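PDB 2B78: methyltransferase from Streptococcus mutans, which probably transfers methyl groups from S-adenosyl-L-methionine to RNA, and binds S-adenosyl-L-homocysteine. Local coordinates for residues A[307-310]-A[311-314]; A[73-76]-A[77-81]; A[260-263]-A[264-267]; A[19-23]-A[24-28]. All coordinates share one frame; numbering follows the deposited sequence.

Contact 1 of 4, residues A[307-310]-A[311-314]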
# COMPACT_ATOMS: atom_id res chain seq x y z
N SER A 307 -14.79 -4.61 -4.50
CA SER A 307 -15.29 -5.01 -5.80
C SER A 307 -16.81 -5.08 -5.86
O SER A 307 -17.40 -4.83 -6.91
CB SER A 307 -14.71 -6.37 -6.19
OG SER A 307 -15.11 -7.38 -5.29
N LYS A 308 -17.45 -5.39 -4.73
CA LYS A 308 -18.90 -5.52 -4.71
C LYS A 308 -19.73 -4.43 -4.02
O LYS A 308 -20.79 -4.06 -4.52
CB LYS A 308 -19.29 -6.87 -4.10
CG LYS A 308 -19.21 -8.06 -5.05
CD LYS A 308 -17.83 -8.25 -5.67
CE LYS A 308 -17.82 -9.44 -6.62
NZ LYS A 308 -16.50 -9.62 -7.30
N ASP A 309 -19.25 -3.93 -2.88
CA ASP A 309 -20.03 -2.94 -2.13
C ASP A 309 -19.52 -1.50 -2.08
O ASP A 309 -20.11 -0.66 -1.40
CB ASP A 309 -20.22 -3.42 -0.69
CG ASP A 309 -20.76 -4.83 -0.61
OD1 ASP A 309 -21.56 -5.22 -1.48
OD2 ASP A 309 -20.38 -5.56 0.35
N TYR A 310 -18.45 -1.19 -2.80
CA TYR A 310 -17.95 0.18 -2.74
C TYR A 310 -19.03 1.20 -3.11
O TYR A 310 -19.09 2.29 -2.52
CB TYR A 310 -16.72 0.34 -3.64
CG TYR A 310 -15.79 1.45 -3.18
CD1 TYR A 310 -14.65 1.15 -2.42
CD2 TYR A 310 -16.07 2.78 -3.44
CE1 TYR A 310 -13.82 2.18 -1.94
CE2 TYR A 310 -15.26 3.80 -2.96
CZ TYR A 310 -14.14 3.50 -2.21
OH TYR A 310 -13.34 4.52 -1.75
N HIS A 311 -19.89 0.86 -4.06
CA HIS A 311 -20.94 1.80 -4.49
C HIS A 311 -21.82 2.25 -3.33
O HIS A 311 -22.41 3.33 -3.37
CB HIS A 311 -21.82 1.19 -5.60
CG HIS A 311 -22.69 0.06 -5.14
ND1 HIS A 311 -22.20 -1.21 -4.88
CD2 HIS A 311 -24.02 0.01 -4.87
CE1 HIS A 311 -23.18 -1.98 -4.47
NE2 HIS A 311 -24.30 -1.27 -4.45
N LYS A 312 -21.91 1.43 -2.30
CA LYS A 312 -22.73 1.78 -1.14
C LYS A 312 -22.09 2.88 -0.32
O LYS A 312 -22.79 3.72 0.26
CB LYS A 312 -22.94 0.54 -0.27
CG LYS A 312 -23.78 -0.54 -0.93
CD LYS A 312 -23.89 -1.76 -0.03
CE LYS A 312 -24.59 -1.41 1.27
NZ LYS A 312 -24.84 -2.63 2.09
N LEU A 313 -20.76 2.89 -0.25
CA LEU A 313 -20.05 3.91 0.51
C LEU A 313 -20.24 5.26 -0.17
O LEU A 313 -20.46 6.28 0.48
CB LEU A 313 -18.56 3.58 0.60
CG LEU A 313 -18.24 2.22 1.21
CD1 LEU A 313 -16.73 2.00 1.19
CD2 LEU A 313 -18.79 2.13 2.63
N ILE A 314 -20.16 5.26 -1.50
CA ILE A 314 -20.33 6.47 -2.28
C ILE A 314 -21.76 6.99 -2.18
O ILE A 314 -21.99 8.18 -1.98
CB ILE A 314 -19.99 6.21 -3.77
CG1 ILE A 314 -18.49 5.94 -3.91
CG2 ILE A 314 -20.40 7.41 -4.62
CD1 ILE A 314 -17.60 7.16 -3.65
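Y310 and L313 meet face-on: L313 CD1 stands over one face of the phenol ring, 4.3 Å from the Y310 ring centroid and 12° off its normal, a CH-pi contact. I314 takes the edge of the same ring, its CG1 lying near the ring plane at 4.0 Å from Y310 CE2. The ring reaches both because Y310 CG is anti to the backbone N (chi1 -153°), and its hydroxyl is anchored by a hydrogen bond to the carbonyl of S330. All this happens within helix 306-319 of the Rossmann-like methyltransferase domain, which is kinked here: the amides of H311 and K312 make no i to i+4 bond. K312 N takes an i to i+3 bond to D309 O at 2.9 Å, and H311 N is taken by Q344. L313 N bonds Y310 O, also at 2.9 Å. H311 has CG between its backbone N and carbonyl carbon (chi1 69°), which folds the imidazole back along the helix until K308 O lies at its edge, 3.2 Å from H311 CE1. K312 CG lies over the rim of one face of that imidazole. L313 also touches F220 and F304 and comes near V272, a residue that binds S-adenosyl-L-homocysteine.

Contact 2 of 4, residues A[73-76]-A[77-81]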
# COMPACT_ATOMS: atom_id res chain seq x y z
N TYR A 73 23.55 -12.05 -6.14
CA TYR A 73 22.45 -11.67 -7.01
C TYR A 73 21.58 -10.63 -6.30
O TYR A 73 21.10 -9.69 -6.93
CB TYR A 73 21.60 -12.88 -7.37
CG TYR A 73 20.51 -12.56 -8.36
CD1 TYR A 73 20.81 -12.36 -9.71
CD2 TYR A 73 19.18 -12.44 -7.95
CE1 TYR A 73 19.80 -12.05 -10.63
CE2 TYR A 73 18.17 -12.13 -8.87
CZ TYR A 73 18.49 -11.95 -10.20
OH TYR A 73 17.50 -11.66 -11.11
N PHE A 74 21.38 -10.79 -4.99
CA PHE A 74 20.57 -9.84 -4.24
C PHE A 74 21.32 -8.53 -3.99
O PHE A 74 20.71 -7.46 -3.95
CB PHE A 74 20.08 -10.47 -2.94
CG PHE A 74 19.02 -11.51 -3.14
CD1 PHE A 74 17.76 -11.15 -3.61
CD2 PHE A 74 19.29 -12.86 -2.92
CE1 PHE A 74 16.78 -12.13 -3.86
CE2 PHE A 74 18.33 -13.83 -3.16
CZ PHE A 74 17.07 -13.47 -3.63
N ILE A 75 22.64 -8.60 -3.83
CA ILE A 75 23.43 -7.38 -3.63
C ILE A 75 23.23 -6.49 -4.86
O ILE A 75 23.01 -5.27 -4.74
CB ILE A 75 24.94 -7.71 -3.44
CG1 ILE A 75 25.15 -8.32 -2.06
CG2 ILE A 75 25.79 -6.46 -3.61
CD1 ILE A 75 26.54 -8.90 -1.84
N LYS A 76 23.27 -7.10 -6.04
CA LYS A 76 23.08 -6.37 -7.30
C LYS A 76 21.69 -5.75 -7.33
O LYS A 76 21.53 -4.58 -7.69
CB LYS A 76 23.22 -7.32 -8.49
CG LYS A 76 24.58 -8.02 -8.61
CD LYS A 76 25.68 -7.05 -8.99
CE LYS A 76 26.98 -7.79 -9.30
NZ LYS A 76 28.08 -6.85 -9.65
N LEU A 77 20.67 -6.53 -6.98
CA LEU A 77 19.30 -6.03 -6.98
C LEU A 77 19.12 -4.83 -6.05
O LEU A 77 18.49 -3.84 -6.41
CB LEU A 77 18.32 -7.13 -6.58
CG LEU A 77 17.96 -8.16 -7.66
CD1 LEU A 77 16.96 -9.15 -7.10
CD2 LEU A 77 17.37 -7.44 -8.89
N PHE A 78 19.68 -4.92 -4.84
CA PHE A 78 19.53 -3.82 -3.90
C PHE A 78 20.36 -2.60 -4.27
O PHE A 78 19.98 -1.48 -3.96
CB PHE A 78 19.86 -4.29 -2.47
CG PHE A 78 18.89 -5.32 -1.94
CD1 PHE A 78 17.52 -5.18 -2.13
CD2 PHE A 78 19.35 -6.44 -1.24
CE1 PHE A 78 16.62 -6.12 -1.65
CE2 PHE A 78 18.46 -7.40 -0.75
CZ PHE A 78 17.09 -7.24 -0.95
N GLN A 79 21.49 -2.81 -4.94
CA GLN A 79 22.32 -1.68 -5.36
C GLN A 79 21.54 -0.86 -6.38
O GLN A 79 21.60 0.37 -6.37
CB GLN A 79 23.63 -2.16 -6.00
CG GLN A 79 24.71 -2.63 -5.02
CD GLN A 79 25.92 -3.24 -5.73
OE1 GLN A 79 27.02 -3.32 -5.17
NE2 GLN A 79 25.73 -3.69 -6.97
N TRP A 80 20.79 -1.53 -7.24
CA TRP A 80 20.00 -0.84 -8.25
C TRP A 80 18.81 -0.11 -7.62
O TRP A 80 18.51 1.03 -7.97
CB TRP A 80 19.47 -1.83 -9.30
CG TRP A 80 20.46 -2.28 -10.34
CD1 TRP A 80 21.08 -3.50 -10.41
CD2 TRP A 80 20.92 -1.52 -11.47
NE1 TRP A 80 21.90 -3.55 -11.52
CE2 TRP A 80 21.82 -2.35 -12.19
CE3 TRP A 80 20.67 -0.23 -11.95
CZ2 TRP A 80 22.46 -1.93 -13.36
CZ3 TRP A 80 21.31 0.19 -13.12
CH2 TRP A 80 22.20 -0.66 -13.81
N SER A 81 18.12 -0.77 -6.70
CA SER A 81 16.97 -0.16 -6.05
C SER A 81 17.40 1.06 -5.24
O SER A 81 16.68 2.06 -5.16
CB SER A 81 16.25 -1.18 -5.16
OG SER A 81 17.09 -1.65 -4.13
O HOH W 1 24.12 -3.68 -9.36
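Apolar contacts gather on L77, whose CD1 reaches two aromatic rings of the preceding turn. L77 CD1 lies 3.7 Å from Y73 CE2 and 4.1 Å from F74 CD1, approaching both rings obliquely. Y73 CG, anti to the backbone N (chi1 -175°), and F74 CG, beside its own backbone N (chi1 -72°), bring the two rings to this one methyl. One turn on from F74, F78 brings ring atom CE2 to 4.1 Å from F74 CB. On another side, the amide of Q79 crosses the I75 branch, with Q79 OE1 3.7 Å from I75 CG2, while the aliphatic part of K76 runs alongside Q79 and points the same way.

Among the polar contacts, regular i to i+4 backbone bonds join L77 to Y73, F78 to F74, Q79 to I75 and W80 to K76. K76 O has a second donor in a water, which in turn accepts from Q79 NE2 at 2.9 Å and so ties the glutamine side chain to the helix backbone. The indole of W80 also turns toward this carbonyl, W80 CD1 being 3.0 Å from K76 O. S81 OG donates to F78 O at 2.9 Å, returning its hydroxyl to the helix.

Within the fold, helix 71-83 sets F74 and I75 against helix 132-142 and Y73 against strand 57-63. F74 meets F107 edge-to-face, and F78 meets F100 and F139 in the same manner.

Contact 3 of 4, residues A[260-263]-A[264-267]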
# COMPACT_ATOMS: atom_id res chain seq x y z
N LEU A 260 -1.27 19.62 17.92
CA LEU A 260 -2.55 20.15 17.47
C LEU A 260 -3.61 20.10 18.56
O LEU A 260 -3.77 19.08 19.23
CB LEU A 260 -3.04 19.36 16.26
CG LEU A 260 -2.29 19.56 14.94
CD1 LEU A 260 -2.61 18.40 14.00
CD2 LEU A 260 -2.67 20.90 14.32
N ASP A 261 -4.33 21.20 18.76
CA ASP A 261 -5.41 21.21 19.75
C ASP A 261 -6.56 20.47 19.07
O ASP A 261 -6.87 20.74 17.91
CB ASP A 261 -5.83 22.63 20.08
CG ASP A 261 -7.04 22.67 20.99
OD1 ASP A 261 -8.17 22.58 20.47
OD2 ASP A 261 -6.86 22.79 22.21
N MET A 262 -7.21 19.57 19.79
CA MET A 262 -8.27 18.79 19.17
C MET A 262 -9.73 19.19 19.40
O MET A 262 -10.64 18.39 19.16
CB MET A 262 -8.06 17.31 19.49
CG MET A 262 -6.84 16.70 18.75
SD MET A 262 -6.66 14.96 19.03
CE MET A 262 -7.98 14.28 18.02
N ALA A 263 -9.97 20.43 19.82
CA ALA A 263 -11.33 20.91 20.05
C ALA A 263 -12.24 20.61 18.86
O ALA A 263 -13.41 20.24 19.03
CB ALA A 263 -11.30 22.41 20.31
N ASN A 264 -11.70 20.76 17.65
CA ASN A 264 -12.49 20.50 16.45
C ASN A 264 -12.11 19.23 15.73
O ASN A 264 -12.33 19.10 14.53
CB ASN A 264 -12.40 21.69 15.50
CG ASN A 264 -13.06 22.94 16.06
OD1 ASN A 264 -12.43 23.98 16.19
ND2 ASN A 264 -14.34 22.82 16.42
N HIS A 265 -11.51 18.29 16.46
CA HIS A 265 -11.13 17.03 15.86
C HIS A 265 -11.73 15.93 16.71
O HIS A 265 -11.38 15.78 17.88
CB HIS A 265 -9.60 16.92 15.77
CG HIS A 265 -8.98 17.98 14.91
ND1 HIS A 265 -9.19 18.04 13.54
CD2 HIS A 265 -8.28 19.10 15.23
CE1 HIS A 265 -8.65 19.15 13.06
NE2 HIS A 265 -8.09 19.81 14.06
N GLN A 266 -12.65 15.18 16.11
CA GLN A 266 -13.35 14.10 16.79
C GLN A 266 -12.96 12.71 16.30
O GLN A 266 -12.85 12.49 15.09
CB GLN A 266 -14.86 14.25 16.61
CG GLN A 266 -15.53 15.29 17.51
CD GLN A 266 -15.12 16.72 17.20
OE1 GLN A 266 -15.20 17.17 16.06
NE2 GLN A 266 -14.67 17.44 18.22
N LEU A 267 -12.77 11.79 17.24
CA LEU A 267 -12.43 10.41 16.89
C LEU A 267 -13.63 9.56 17.32
O LEU A 267 -14.03 9.58 18.49
CB LEU A 267 -11.18 9.94 17.63
CG LEU A 267 -9.89 10.76 17.53
CD1 LEU A 267 -8.81 9.99 18.28
CD2 LEU A 267 -9.47 10.98 16.09
O HOH W 2 -9.14 22.12 16.65
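M262 O accepts the amide of H265 at 2.8 Å from H265 N, closing a type I beta turn over A263 and N264; the donor stands well above the carbonyl plane. Two side chains brace the turn. D261 OD1 accepts from A263 N at 2.9 Å, an Asx turn leading into it, and Q266 NE2 reaches back to A263 O at 3.2 Å. The bend at chi2 (67°) brings the Q266 amide round, and A263 O lies within its plane. A water bridges D261 O and N264 N, accepting from the amide and donating to the carbonyl. The H265 imidazole presents its edge to the same carbonyl, with H265 CD2 3.4 Å from D261 O, while ND1 is held by T238. Across the turn, the M262 side chain meets that of H265 at about a right angle; the bend at its sulfur puts M262 CE 3.8 Å from H265 CB and 4.0 Å from L267 CG. The loop here enters strand 265-269, an outermost strand of the Rossmann-like sheet, beside strand 237-242. With backbone polar groups met by an aspartate, a glutamine and a water, this exposed turn is shaped largely by hydrogen bonds, and the M262 methyl adds an apolar link to the strand.

Contact 4 of 4, residues A[19-23]-A[24-28]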
# COMPACT_ATOMS: atom_id res chain seq x y z
N GLN A 19 6.45 -9.83 -14.91
CA GLN A 19 7.19 -10.71 -14.01
C GLN A 19 6.30 -11.64 -13.22
O GLN A 19 6.72 -12.73 -12.83
CB GLN A 19 8.04 -9.88 -13.06
CG GLN A 19 9.25 -9.23 -13.70
CD GLN A 19 9.92 -8.22 -12.78
OE1 GLN A 19 10.07 -8.47 -11.58
NE2 GLN A 19 10.32 -7.08 -13.34
N LEU A 20 5.08 -11.19 -12.96
CA LEU A 20 4.12 -11.98 -12.19
C LEU A 20 3.60 -13.19 -12.99
O LEU A 20 3.17 -13.04 -14.13
CB LEU A 20 2.94 -11.11 -11.79
CG LEU A 20 1.73 -11.83 -11.21
CD1 LEU A 20 2.13 -12.55 -9.93
CD2 LEU A 20 0.62 -10.83 -10.94
N LEU A 21 3.66 -14.37 -12.38
CA LEU A 21 3.18 -15.59 -13.02
C LEU A 21 1.76 -15.80 -12.51
O LEU A 21 1.55 -16.20 -11.36
CB LEU A 21 4.07 -16.78 -12.63
CG LEU A 21 5.56 -16.59 -12.91
CD1 LEU A 21 6.33 -17.79 -12.41
CD2 LEU A 21 5.79 -16.39 -14.40
N SER A 22 0.77 -15.52 -13.36
CA SER A 22 -0.62 -15.67 -12.95
C SER A 22 -1.11 -17.11 -12.93
O SER A 22 -0.82 -17.89 -13.84
CB SER A 22 -1.54 -14.83 -13.86
OG SER A 22 -1.41 -13.45 -13.56
N SER A 23 -1.85 -17.44 -11.88
CA SER A 23 -2.39 -18.78 -11.74
C SER A 23 -3.18 -19.12 -13.01
O SER A 23 -3.03 -20.20 -13.59
CB SER A 23 -3.31 -18.84 -10.52
OG SER A 23 -3.78 -20.16 -10.31
N ARG A 24 -4.00 -18.17 -13.45
CA ARG A 24 -4.84 -18.35 -14.63
C ARG A 24 -4.06 -18.77 -15.88
O ARG A 24 -4.61 -19.41 -16.77
CB ARG A 24 -5.60 -17.06 -14.93
CG ARG A 24 -6.74 -17.24 -15.92
CD ARG A 24 -7.95 -17.82 -15.21
NE ARG A 24 -8.37 -16.94 -14.12
CZ ARG A 24 -9.31 -17.24 -13.24
NH1 ARG A 24 -9.94 -18.41 -13.30
NH2 ARG A 24 -9.63 -16.37 -12.28
N ASP A 25 -2.79 -18.40 -15.94
CA ASP A 25 -1.96 -18.72 -17.10
C ASP A 25 -1.09 -19.96 -16.90
O ASP A 25 -0.30 -20.32 -17.78
CB ASP A 25 -1.09 -17.51 -17.47
CG ASP A 25 -1.88 -16.22 -17.56
OD1 ASP A 25 -3.10 -16.26 -17.83
OD2 ASP A 25 -1.28 -15.14 -17.36
N TYR A 26 -1.23 -20.59 -15.74
CA TYR A 26 -0.48 -21.81 -15.38
C TYR A 26 -1.46 -22.74 -14.67
O TYR A 26 -1.21 -23.19 -13.55
CB TYR A 26 0.69 -21.45 -14.45
CG TYR A 26 1.76 -20.60 -15.11
CD1 TYR A 26 2.80 -21.18 -15.83
CD2 TYR A 26 1.70 -19.21 -15.06
CE1 TYR A 26 3.76 -20.40 -16.49
CE2 TYR A 26 2.64 -18.42 -15.72
CZ TYR A 26 3.67 -19.02 -16.43
OH TYR A 26 4.59 -18.24 -17.11
N PRO A 27 -2.59 -23.06 -15.33
CA PRO A 27 -3.68 -23.92 -14.84
C PRO A 27 -3.34 -25.25 -14.17
O PRO A 27 -3.75 -25.49 -13.02
CB PRO A 27 -4.54 -24.11 -16.09
CG PRO A 27 -3.56 -24.02 -17.20
CD PRO A 27 -2.73 -22.83 -16.78
N ASN A 28 -2.60 -26.11 -14.86
CA ASN A 28 -2.26 -27.41 -14.30
C ASN A 28 -0.81 -27.52 -13.86
O ASN A 28 -0.04 -28.31 -14.42
CB ASN A 28 -2.57 -28.50 -15.33
CG ASN A 28 -4.01 -28.47 -15.78
OD1 ASN A 28 -4.39 -27.70 -16.67
ND2 ASN A 28 -4.84 -29.29 -15.15
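S23, Y26 and S22 carry most of this turn. S23 contributes chiefly backbone: its carbonyl accepts the Y26 amide, 2.8 Å from S23 O to Y26 N, with the donor above the carbonyl plane. S22 O takes the D25 amide in a similar way at 2.9 Å from D25 N, and the two successive i to i+3 bonds wind the chain into a short 3-10 turn. S22 O also lies at the edge of the Y26 ring, in its plane, 3.1 Å from Y26 CD2. With CG beside the backbone N (chi1 -66°), the ring swings back over the end of strand 20-22, an outermost strand of the PUA-like domain sheet. There it crosses L21: Y26 CE2 is 3.8 Å from L21 CB, and the phenol oxygen Y26 OH approaches L21 CD2 at 3.5 Å. A10 and L14 of helix 8-16 and V58 of strand 57-63 also touch the Y26 side chain. S22 meets D25 through its methylene, S22 CB lying 3.5 Å from D25 OD2, and that carboxylate oxygen forms a salt bridge with K13 of helix 8-16, which also touches S22.

In the fold
Contacts 1, 2 and 4 are partly buried; contact 3 lies at the surface, a turn held mainly by polar groups and water. Contacts 1 and 2 each lie within a single helix of their own and bury aromatic rings, but contact 2 keeps regular i to i+4 bonds whereas contact 1 is kinked and relies partly on i to i+3 bonds. Contact 4 pairs a 3-10 turn with a tyrosine packed inward. Contacts 1 and 3 belong to the methyltransferase domain, contact 4 to the PUA-like domain. Strand 57-63 is touched by contacts 2 and 4. Contact 1 comes nearest the S-adenosyl-L-homocysteine site, the L313 side chain about 4 Å from that of V272; in contact 3 the L267 side chain is about 8 Å from that of D242.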